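PDB 4QTO: betaine aldehyde dehydrogenase from Staphylococcus aureus subsp. aureus COL, which catalyses the NAD-dependent oxidation of betaine aldehyde to glycine betaine. Local coordinates for residues E70-A75 with G241-G246; L120-T125 with N181-Q186; L211-V216 with I230-G235. All coordinates share one frame; numbering follows the deposited sequence. Where two conformers were deposited one is given.

Interaction 1 of 3, residues E70-A75 with G241-G246; sequences EDAERA and GDVMSG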
loop_
_atom_site.group_PDB
_atom_site.type_symbol
_atom_site.label_atom_id
_atom_site.label_comp_id
_atom_site.label_asym_id
_atom_site.label_seq_id
_atom_site.Cartn_x
_atom_site.Cartn_y
_atom_site.Cartn_z
ATOM N N GLU A 70 -36.947 15.755 -15.647
ATOM C CA GLU A 70 -36.201 16.701 -16.468
ATOM C C GLU A 70 -35.229 17.500 -15.607
ATOM O O GLU A 70 -34.154 17.874 -16.066
ATOM C CB GLU A 70 -37.103 17.621 -17.269
ATOM C CG GLU A 70 -37.876 16.915 -18.392
ATOM C CD GLU A 70 -39.024 16.047 -17.907
ATOM O OE1 GLU A 70 -39.629 16.334 -16.844
ATOM O OE2 GLU A 70 -39.359 15.078 -18.621
ATOM N N ASP A 71 -35.636 17.823 -14.372
ATOM C CA ASP A 71 -34.717 18.519 -13.436
ATOM C C ASP A 71 -33.496 17.590 -13.160
ATOM O O ASP A 71 -32.331 18.039 -13.179
ATOM C CB ASP A 71 -35.414 18.829 -12.110
ATOM C CG ASP A 71 -36.471 19.930 -12.216
ATOM O OD1 ASP A 71 -36.313 20.845 -13.046
ATOM O OD2 ASP A 71 -37.441 19.887 -11.412
ATOM N N ALA A 72 -33.744 16.300 -12.930
ATOM C CA ALA A 72 -32.666 15.357 -12.633
ATOM C C ALA A 72 -31.733 15.254 -13.834
ATOM O O ALA A 72 -30.515 15.240 -13.684
ATOM C CB ALA A 72 -33.207 13.972 -12.267
ATOM N N GLU A 73 -32.310 15.193 -15.037
ATOM C CA GLU A 73 -31.508 15.140 -16.255
ATOM C C GLU A 73 -30.651 16.407 -16.391
ATOM O O GLU A 73 -29.458 16.332 -16.724
ATOM C CB GLU A 73 -32.432 15.013 -17.493
ATOM C CG GLU A 73 -33.153 13.682 -17.674
ATOM C CD GLU A 73 -34.341 13.743 -18.652
ATOM O OE1 GLU A 73 -34.524 14.769 -19.350
ATOM O OE2 GLU A 73 -35.112 12.766 -18.720
ATOM N N ARG A 74 -31.236 17.571 -16.123
ATOM C CA ARG A 74 -30.486 18.825 -16.211
ATOM C C ARG A 74 -29.302 18.852 -15.217
ATOM O O ARG A 74 -28.194 19.311 -15.556
ATOM C CB ARG A 74 -31.405 20.055 -15.999
ATOM C CG ARG A 74 -30.727 21.346 -16.399
ATOM C CD ARG A 74 -31.695 22.525 -16.482
ATOM N NE ARG A 74 -32.182 23.000 -15.194
ATOM C CZ ARG A 74 -31.529 23.838 -14.389
ATOM N NH1 ARG A 74 -30.312 24.282 -14.690
ATOM N NH2 ARG A 74 -32.100 24.211 -13.265
ATOM N N ALA A 75 -29.523 18.327 -14.026
ATOM C CA ALA A 75 -28.460 18.235 -13.016
ATOM C C ALA A 75 -27.332 17.309 -13.458
ATOM O O ALA A 75 -26.147 17.626 -13.330
ATOM C CB ALA A 75 -29.009 17.740 -11.707
ATOM N N GLY A 241 -35.811 8.507 -9.923
ATOM C CA GLY A 241 -34.819 7.467 -9.644
ATOM C C GLY A 241 -34.317 6.781 -10.886
ATOM O O GLY A 241 -33.108 6.477 -10.988
ATOM N N ASP A 242 -35.213 6.549 -11.846
ATOM C CA ASP A 242 -34.809 5.922 -13.089
ATOM C C ASP A 242 -33.808 6.754 -13.867
ATOM O O ASP A 242 -32.871 6.209 -14.475
ATOM C CB ASP A 242 -36.008 5.568 -13.961
ATOM C CG ASP A 242 -36.771 4.350 -13.447
ATOM O OD1 ASP A 242 -36.268 3.623 -12.548
ATOM O OD2 ASP A 242 -37.878 4.124 -13.964
ATOM N N VAL A 243 -33.989 8.087 -13.906
ATOM C CA VAL A 243 -33.000 8.928 -14.581
ATOM C C VAL A 243 -31.663 8.908 -13.851
ATOM O O VAL A 243 -30.608 8.803 -14.473
ATOM C CB VAL A 243 -33.513 10.403 -14.710
ATOM C CG1 VAL A 243 -32.422 11.368 -15.154
ATOM C CG2 VAL A 243 -34.681 10.458 -15.663
ATOM N N MET A 244 -31.698 8.961 -12.528
ATOM C CA MET A 244 -30.459 8.963 -11.758
ATOM C C MET A 244 -29.665 7.676 -11.873
ATOM O O MET A 244 -28.435 7.704 -11.819
ATOM C CB MET A 244 -30.729 9.297 -10.303
ATOM C CG MET A 244 -31.232 10.725 -10.165
ATOM S SD MET A 244 -31.457 11.212 -8.442
ATOM C CE MET A 244 -29.712 11.267 -7.939
ATOM N N SER A 245 -30.352 6.556 -12.074
ATOM C CA SER A 245 -29.637 5.283 -12.193
ATOM C C SER A 245 -29.402 4.857 -13.634
ATOM O O SER A 245 -28.520 4.032 -13.889
ATOM C CB SER A 245 -30.370 4.172 -11.468
ATOM O OG SER A 245 -31.704 4.057 -11.933
ATOM N N GLY A 246 -30.157 5.399 -14.571
ATOM C CA GLY A 246 -30.106 4.943 -15.953
ATOM C C GLY A 246 -29.567 5.880 -17.005
ATOM O O GLY A 246 -29.614 5.549 -18.188
#
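Helices 69-85 and 237-246 of the Rossmann-type coenzyme domain pack side by side, and Ala72, Glu73 and Val243 carry the contact between them. The short axes of 70-75 and 241-246 approach to 9.0 Å and run in nearly the same direction, with a signed crossing angle of -25°. Closest in backbone are Glu73 and Val243, whose CA atoms lie 6.6 Å apart.

Val243 gives the largest single share of the buried surface. Its CG1, held anti to the backbone N (chi1 169°), is directed at the other helix and meets Ala72 CB at 4.0 Å. The same methyl lies against the aliphatic part of Glu73, CG1 of Val243 standing 3.5 Å from Glu73 CG, so one branch touches both neighbours. The second branch, CG2, comes within 3.9 Å of Glu73 OE2, and the two side chains cross at about a right angle. Met244 adds a looser contact, its CG 4.3 Å from Ala72 CB. Glu73 and Met244 were each deposited in two conformers, and the contacts described belong to one of them. Met244 also lies on Val202 and Lys204, and Ala75 on Val202, which places both helices over strand 200-204.

Within 241-246 the carbonyl of Gly241 is gripped twice, by Ser245 N and by Ser245 OG, the latter at 3.0 Å. The two donors arrive from opposite faces of the carbonyl plane. On the side of this helix turned from 70-75, Asn268 ND2 bonds both Asp242 OD1 and Ser245 OG.

No hydrogen bond or salt bridge passes between the segments. The small buried area of 155 Å² rests on van der Waals packing, to which the glutamate contributes mainly its CG methylene and the alanine its CB.

Interaction 2 of 3, residues L120-T125 with N181-Q186; sequences LDTGKT and NYPLLQ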
loop_
_atom_site.group_PDB
_atom_site.type_symbol
_atom_site.label_atom_id
_atom_site.label_comp_id
_atom_site.label_asym_id
_atom_site.label_seq_id
_atom_site.Cartn_x
_atom_site.Cartn_y
_atom_site.Cartn_z
ATOM N N LEU A 120 -35.786 16.591 14.408
ATOM C CA LEU A 120 -37.118 17.033 13.988
ATOM C C LEU A 120 -37.616 16.209 12.796
ATOM O O LEU A 120 -38.777 15.807 12.752
ATOM C CB LEU A 120 -37.095 18.516 13.592
ATOM C CG LEU A 120 -38.446 19.139 13.244
ATOM C CD1 LEU A 120 -39.292 19.266 14.486
ATOM C CD2 LEU A 120 -38.229 20.506 12.610
ATOM N N ASP A 121 -36.727 15.972 11.833
ATOM C CA ASP A 121 -37.089 15.282 10.586
ATOM C C ASP A 121 -37.222 13.770 10.742
ATOM O O ASP A 121 -38.081 13.126 10.111
ATOM C CB ASP A 121 -35.985 15.591 9.541
ATOM C CG ASP A 121 -36.469 15.543 8.060
ATOM O OD1 ASP A 121 -37.673 15.341 7.789
ATOM O OD2 ASP A 121 -35.584 15.702 7.160
ATOM N N THR A 122 -36.363 13.169 11.563
ATOM C CA THR A 122 -36.316 11.700 11.631
ATOM C C THR A 122 -36.837 11.076 12.908
ATOM O O THR A 122 -36.985 9.857 12.967
ATOM C CB THR A 122 -34.887 11.169 11.452
ATOM O OG1 THR A 122 -34.089 11.481 12.613
ATOM C CG2 THR A 122 -34.242 11.726 10.173
ATOM N N GLY A 123 -36.992 11.883 13.959
ATOM C CA GLY A 123 -37.591 11.417 15.199
ATOM C C GLY A 123 -36.637 10.865 16.239
ATOM O O GLY A 123 -37.038 10.706 17.386
ATOM N N LYS A 124 -35.384 10.595 15.876
ATOM C CA LYS A 124 -34.453 9.993 16.863
ATOM C C LYS A 124 -34.068 11.001 17.934
ATOM O O LYS A 124 -34.253 12.197 17.764
ATOM C CB LYS A 124 -33.221 9.347 16.221
ATOM C CG LYS A 124 -32.193 10.293 15.684
ATOM C CD LYS A 124 -31.060 9.424 15.140
ATOM C CE LYS A 124 -29.808 10.213 14.956
ATOM N NZ LYS A 124 -29.939 11.265 13.925
ATOM N N THR A 125 -33.533 10.501 19.047
ATOM C CA THR A 125 -33.191 11.386 20.134
ATOM C C THR A 125 -32.145 12.431 19.775
ATOM O O THR A 125 -31.276 12.210 18.941
ATOM C CB THR A 125 -32.732 10.643 21.400
ATOM O OG1 THR A 125 -31.458 10.031 21.171
ATOM C CG2 THR A 125 -33.755 9.649 21.885
ATOM N N ASN A 181 -33.174 7.025 7.343
ATOM C CA ASN A 181 -32.849 6.791 8.755
ATOM C C ASN A 181 -31.789 7.723 9.343
ATOM O O ASN A 181 -31.997 8.296 10.431
ATOM C CB ASN A 181 -32.584 5.311 9.045
ATOM C CG ASN A 181 -31.439 4.717 8.263
ATOM O OD1 ASN A 181 -30.882 5.308 7.321
ATOM N ND2 ASN A 181 -31.054 3.512 8.667
ATOM N N TYR A 182 -30.697 7.894 8.614
ATOM C CA TYR A 182 -29.596 8.784 9.029
ATOM C C TYR A 182 -29.239 9.598 7.796
ATOM O O TYR A 182 -28.225 9.368 7.124
ATOM C CB TYR A 182 -28.392 7.961 9.486
ATOM C CG TYR A 182 -28.633 7.170 10.732
ATOM C CD1 TYR A 182 -28.396 7.718 11.951
ATOM C CD2 TYR A 182 -29.103 5.865 10.679
ATOM C CE1 TYR A 182 -28.628 7.001 13.122
ATOM C CE2 TYR A 182 -29.323 5.131 11.833
ATOM C CZ TYR A 182 -29.062 5.693 13.052
ATOM O OH TYR A 182 -29.264 4.989 14.218
ATOM N N PRO A 183 -30.075 10.574 7.474
ATOM C CA PRO A 183 -29.896 11.298 6.215
ATOM C C PRO A 183 -28.566 11.990 6.019
ATOM O O PRO A 183 -27.906 11.771 4.999
ATOM C CB PRO A 183 -31.045 12.323 6.217
ATOM C CG PRO A 183 -32.045 11.764 7.132
ATOM C CD PRO A 183 -31.306 10.965 8.164
ATOM N N LEU A 184 -28.172 12.818 6.962
ATOM C CA LEU A 184 -26.937 13.527 6.773
ATOM C C LEU A 184 -25.726 12.617 6.920
ATOM O O LEU A 184 -24.717 12.814 6.226
ATOM C CB LEU A 184 -26.862 14.748 7.695
ATOM C CG LEU A 184 -25.681 15.662 7.408
ATOM C CD1 LEU A 184 -25.652 16.144 5.971
ATOM C CD2 LEU A 184 -25.662 16.816 8.390
ATOM N N LEU A 185 -25.777 11.654 7.820
ATOM C CA LEU A 185 -24.655 10.752 7.992
ATOM C C LEU A 185 -24.391 10.002 6.689
ATOM O O LEU A 185 -23.253 9.962 6.197
ATOM C CB LEU A 185 -24.921 9.760 9.107
ATOM C CG LEU A 185 -23.835 8.733 9.361
ATOM C CD1 LEU A 185 -22.561 9.420 9.880
ATOM C CD2 LEU A 185 -24.363 7.693 10.355
ATOM N N GLN A 186 -25.441 9.426 6.094
ATOM C CA GLN A 186 -25.253 8.663 4.864
ATOM C C GLN A 186 -24.863 9.582 3.712
ATOM O O GLN A 186 -24.085 9.181 2.854
ATOM C CB GLN A 186 -26.505 7.841 4.552
ATOM C CG GLN A 186 -26.795 6.796 5.606
ATOM C CD GLN A 186 -25.650 5.825 5.842
ATOM O OE1 GLN A 186 -25.246 5.071 4.949
ATOM N NE2 GLN A 186 -25.167 5.783 7.077
HETATM O O HOH W 1 -31.553 10.516 12.000
#
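Thr122, Lys124 and Tyr182 bury the most surface, and a water joins the two segments where no direct hydrogen bond does. Thr122 turns its methyl toward the ring of Pro183, with CG2 3.6 Å from Pro183 CD. With chi1 at 71°, its OG1 occupies the crowded position between backbone N and carbonyl carbon; it bonds Glu118 O and also accepts from the water at 2.8 Å. That water donates a second bond to Asn181 O and accepts one from Lys124 NZ, at 2.6 Å. Lys124 reaches it through an otherwise extended chain that bends only at the last torsion, chi4 -65°. On the way the chain crosses the Tyr182 side chain at about a right angle, CE lying 3.9 Å from Tyr182 CE1. The ammonium group is held by a salt bridge to Asp132 and a bond to Ser129.

Asn181 ND2 bonds Gln311 O, while His308 meets Asn181 O and packs edge-to-face with Tyr182. Glycol molecules near Tyr182 and Asn181 are consistent with a place beside the active-site pocket. The contact thus joins the end of helix 111-122 to the start of helix 183-197, with helix 126-146 alongside and helix 211-223 touching Pro183 through Thr212.

Interaction 3 of 3, residues L211-V216 with I230-G235; sequences LTTIRV and INLILG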
loop_
_atom_site.group_PDB
_atom_site.type_symbol
_atom_site.label_atom_id
_atom_site.label_comp_id
_atom_site.label_asym_id
_atom_site.label_seq_id
_atom_site.Cartn_x
_atom_site.Cartn_y
_atom_site.Cartn_z
ATOM N N LEU A 211 -34.318 17.586 5.074
ATOM C CA LEU A 211 -33.929 18.844 5.743
ATOM C C LEU A 211 -32.432 19.068 5.958
ATOM O O LEU A 211 -31.893 20.107 5.541
ATOM C CB LEU A 211 -34.681 19.035 7.047
ATOM C CG LEU A 211 -36.196 18.982 6.912
ATOM C CD1 LEU A 211 -36.834 19.201 8.281
ATOM C CD2 LEU A 211 -36.740 19.981 5.924
ATOM N N THR A 212 -31.752 18.126 6.599
ATOM C CA THR A 212 -30.329 18.330 6.828
ATOM C C THR A 212 -29.519 18.274 5.523
ATOM O O THR A 212 -28.423 18.841 5.449
ATOM C CB THR A 212 -29.763 17.335 7.847
ATOM O OG1 THR A 212 -30.086 16.011 7.402
ATOM C CG2 THR A 212 -30.277 17.614 9.240
ATOM N N THR A 213 -30.029 17.589 4.496
ATOM C CA THR A 213 -29.330 17.516 3.206
ATOM C C THR A 213 -29.386 18.891 2.494
ATOM O O THR A 213 -28.405 19.370 1.922
ATOM C CB THR A 213 -29.828 16.344 2.347
ATOM O OG1 THR A 213 -29.708 15.113 3.096
ATOM C CG2 THR A 213 -29.025 16.232 1.067
ATOM N N ILE A 214 -30.551 19.520 2.534
ATOM C CA ILE A 214 -30.670 20.878 2.020
ATOM C C ILE A 214 -29.671 21.752 2.788
ATOM O O ILE A 214 -28.929 22.537 2.185
ATOM C CB ILE A 214 -32.110 21.409 2.213
ATOM C CG1 ILE A 214 -33.090 20.676 1.290
ATOM C CG2 ILE A 214 -32.152 22.909 1.925
ATOM C CD1 ILE A 214 -34.548 20.941 1.628
ATOM N N ARG A 215 -29.625 21.621 4.123
ATOM C CA ARG A 215 -28.712 22.481 4.916
ATOM C C ARG A 215 -27.263 22.258 4.538
ATOM O O ARG A 215 -26.512 23.242 4.389
ATOM C CB ARG A 215 -28.933 22.285 6.420
ATOM C CG ARG A 215 -28.135 23.229 7.291
ATOM C CD ARG A 215 -28.582 24.670 7.117
ATOM N NE ARG A 215 -27.796 25.558 8.003
ATOM C CZ ARG A 215 -27.026 26.558 7.598
ATOM N NH1 ARG A 215 -26.987 26.948 6.322
ATOM N NH2 ARG A 215 -26.330 27.242 8.500
ATOM N N VAL A 216 -26.846 21.000 4.363
ATOM C CA VAL A 216 -25.437 20.752 4.025
ATOM C C VAL A 216 -25.111 21.330 2.633
ATOM O O VAL A 216 -23.982 21.791 2.418
ATOM C CB VAL A 216 -24.997 19.283 4.196
ATOM C CG1 VAL A 216 -25.451 18.423 3.030
ATOM C CG2 VAL A 216 -23.508 19.246 4.330
ATOM N N ILE A 230 -21.604 20.164 -7.657
ATOM C CA ILE A 230 -22.553 19.606 -6.696
ATOM C C ILE A 230 -23.968 19.981 -7.117
ATOM O O ILE A 230 -24.231 21.106 -7.564
ATOM C CB ILE A 230 -22.271 20.033 -5.239
ATOM C CG1 ILE A 230 -22.387 21.549 -5.042
ATOM C CG2 ILE A 230 -20.908 19.526 -4.817
ATOM C CD1 ILE A 230 -22.225 21.995 -3.599
ATOM N N ASN A 231 -24.893 19.031 -7.017
ATOM C CA ASN A 231 -26.276 19.267 -7.354
ATOM C C ASN A 231 -27.158 18.436 -6.415
ATOM O O ASN A 231 -26.796 17.293 -6.041
ATOM C CB ASN A 231 -26.601 18.856 -8.792
ATOM C CG ASN A 231 -25.650 19.446 -9.821
ATOM O OD1 ASN A 231 -25.927 20.496 -10.418
ATOM N ND2 ASN A 231 -24.516 18.798 -10.007
ATOM N N LEU A 232 -28.289 19.008 -6.050
ATOM C CA LEU A 232 -29.266 18.410 -5.160
ATOM C C LEU A 232 -30.624 18.366 -5.843
ATOM O O LEU A 232 -31.187 19.412 -6.210
ATOM C CB LEU A 232 -29.365 19.256 -3.866
ATOM C CG LEU A 232 -30.473 18.908 -2.863
ATOM C CD1 LEU A 232 -30.305 17.516 -2.313
ATOM C CD2 LEU A 232 -30.543 19.924 -1.713
ATOM N N ILE A 233 -31.152 17.163 -6.000
ATOM C CA ILE A 233 -32.494 16.941 -6.520
ATOM C C ILE A 233 -33.355 16.521 -5.345
ATOM O O ILE A 233 -32.901 15.758 -4.478
ATOM C CB ILE A 233 -32.469 15.826 -7.576
ATOM C CG1 ILE A 233 -31.715 16.295 -8.818
ATOM C CG2 ILE A 233 -33.881 15.380 -7.953
ATOM C CD1 ILE A 233 -32.303 17.463 -9.548
ATOM N N LEU A 234 -34.600 16.975 -5.318
ATOM C CA LEU A 234 -35.503 16.630 -4.254
ATOM C C LEU A 234 -36.715 15.961 -4.879
ATOM O O LEU A 234 -37.299 16.500 -5.820
ATOM C CB LEU A 234 -35.958 17.860 -3.488
ATOM C CG LEU A 234 -34.876 18.683 -2.773
ATOM C CD1 LEU A 234 -35.440 19.967 -2.191
ATOM C CD2 LEU A 234 -34.185 17.888 -1.685
ATOM N N GLY A 235 -37.088 14.832 -4.349
ATOM C CA GLY A 235 -38.300 14.215 -4.858
ATOM C C GLY A 235 -38.395 12.733 -4.732
ATOM O O GLY A 235 -37.504 12.094 -4.240
#
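Apolar packing of Ile214 against Leu232 and Leu234 leads this contact, Leu232 and Ile214 burying the most surface. Leu232 extends from its strand with CG anti to the backbone N (chi1 172°), which carries its two methyls to the helix, where they divide the work. CD2 touches Ile214 at the backbone and the side chain alike, 3.9 Å from Ile214 CA and 4.0 Å from Ile214 CG1. Farther along, Ile214 CD1 meets Leu234 CD1, also at 4.0 Å. In both pairs the side chains cross at about a right angle.

A threonine adds a methyl contact of the same character. Thr213 CG2, anti to its own backbone N, lies 3.8 Å from CD1 of Leu232, so this leucine is met on one branch by Thr213 and on the other by Ile214. Pro205 packs on both Thr213 and Leu232.

Polar bonds do not pass between the segments; they tie each to its surroundings. On the helix, Thr212 OG1 bonds Glu118 OE1. Backbone bonds of Asn231 and Ile233 to Met203 hold the second segment against strand 200-204, and Leu232 pairs with Tyr36 on the other edge. Gly235 O accepts a hydrogen bond from Lys204 NZ.

The four touching residues are buried, as expected where a helix covers a sheet. Helix 211-223 connects the parallel neighbours 200-204 and 230-232, a beta-alpha-beta crossover of the Rossmann-type fold.

From the N terminus, residues 70-75 open interaction 1, which closes only at 241-246 and so encloses the other two. Within that span interaction 2 links 120-125 to 181-186, and interaction 3, following in series without crossing it, links 211-216 to 230-235. Interactions 1 and 2 do not touch, their nearest atoms being about 12 Å apart, yet interaction 3 meets both. Ile233 CD1 packs on Asp71, Ala72 and Ala75, while Asp121 OD2 lies 3.1 Å from Leu211 N, a probable hydrogen bond, and Leu184 packs on Thr212 and Val216. Together they tie N-terminal helices 69-85 and 111-122 to the helices and strands of the Rossmann-type sheet.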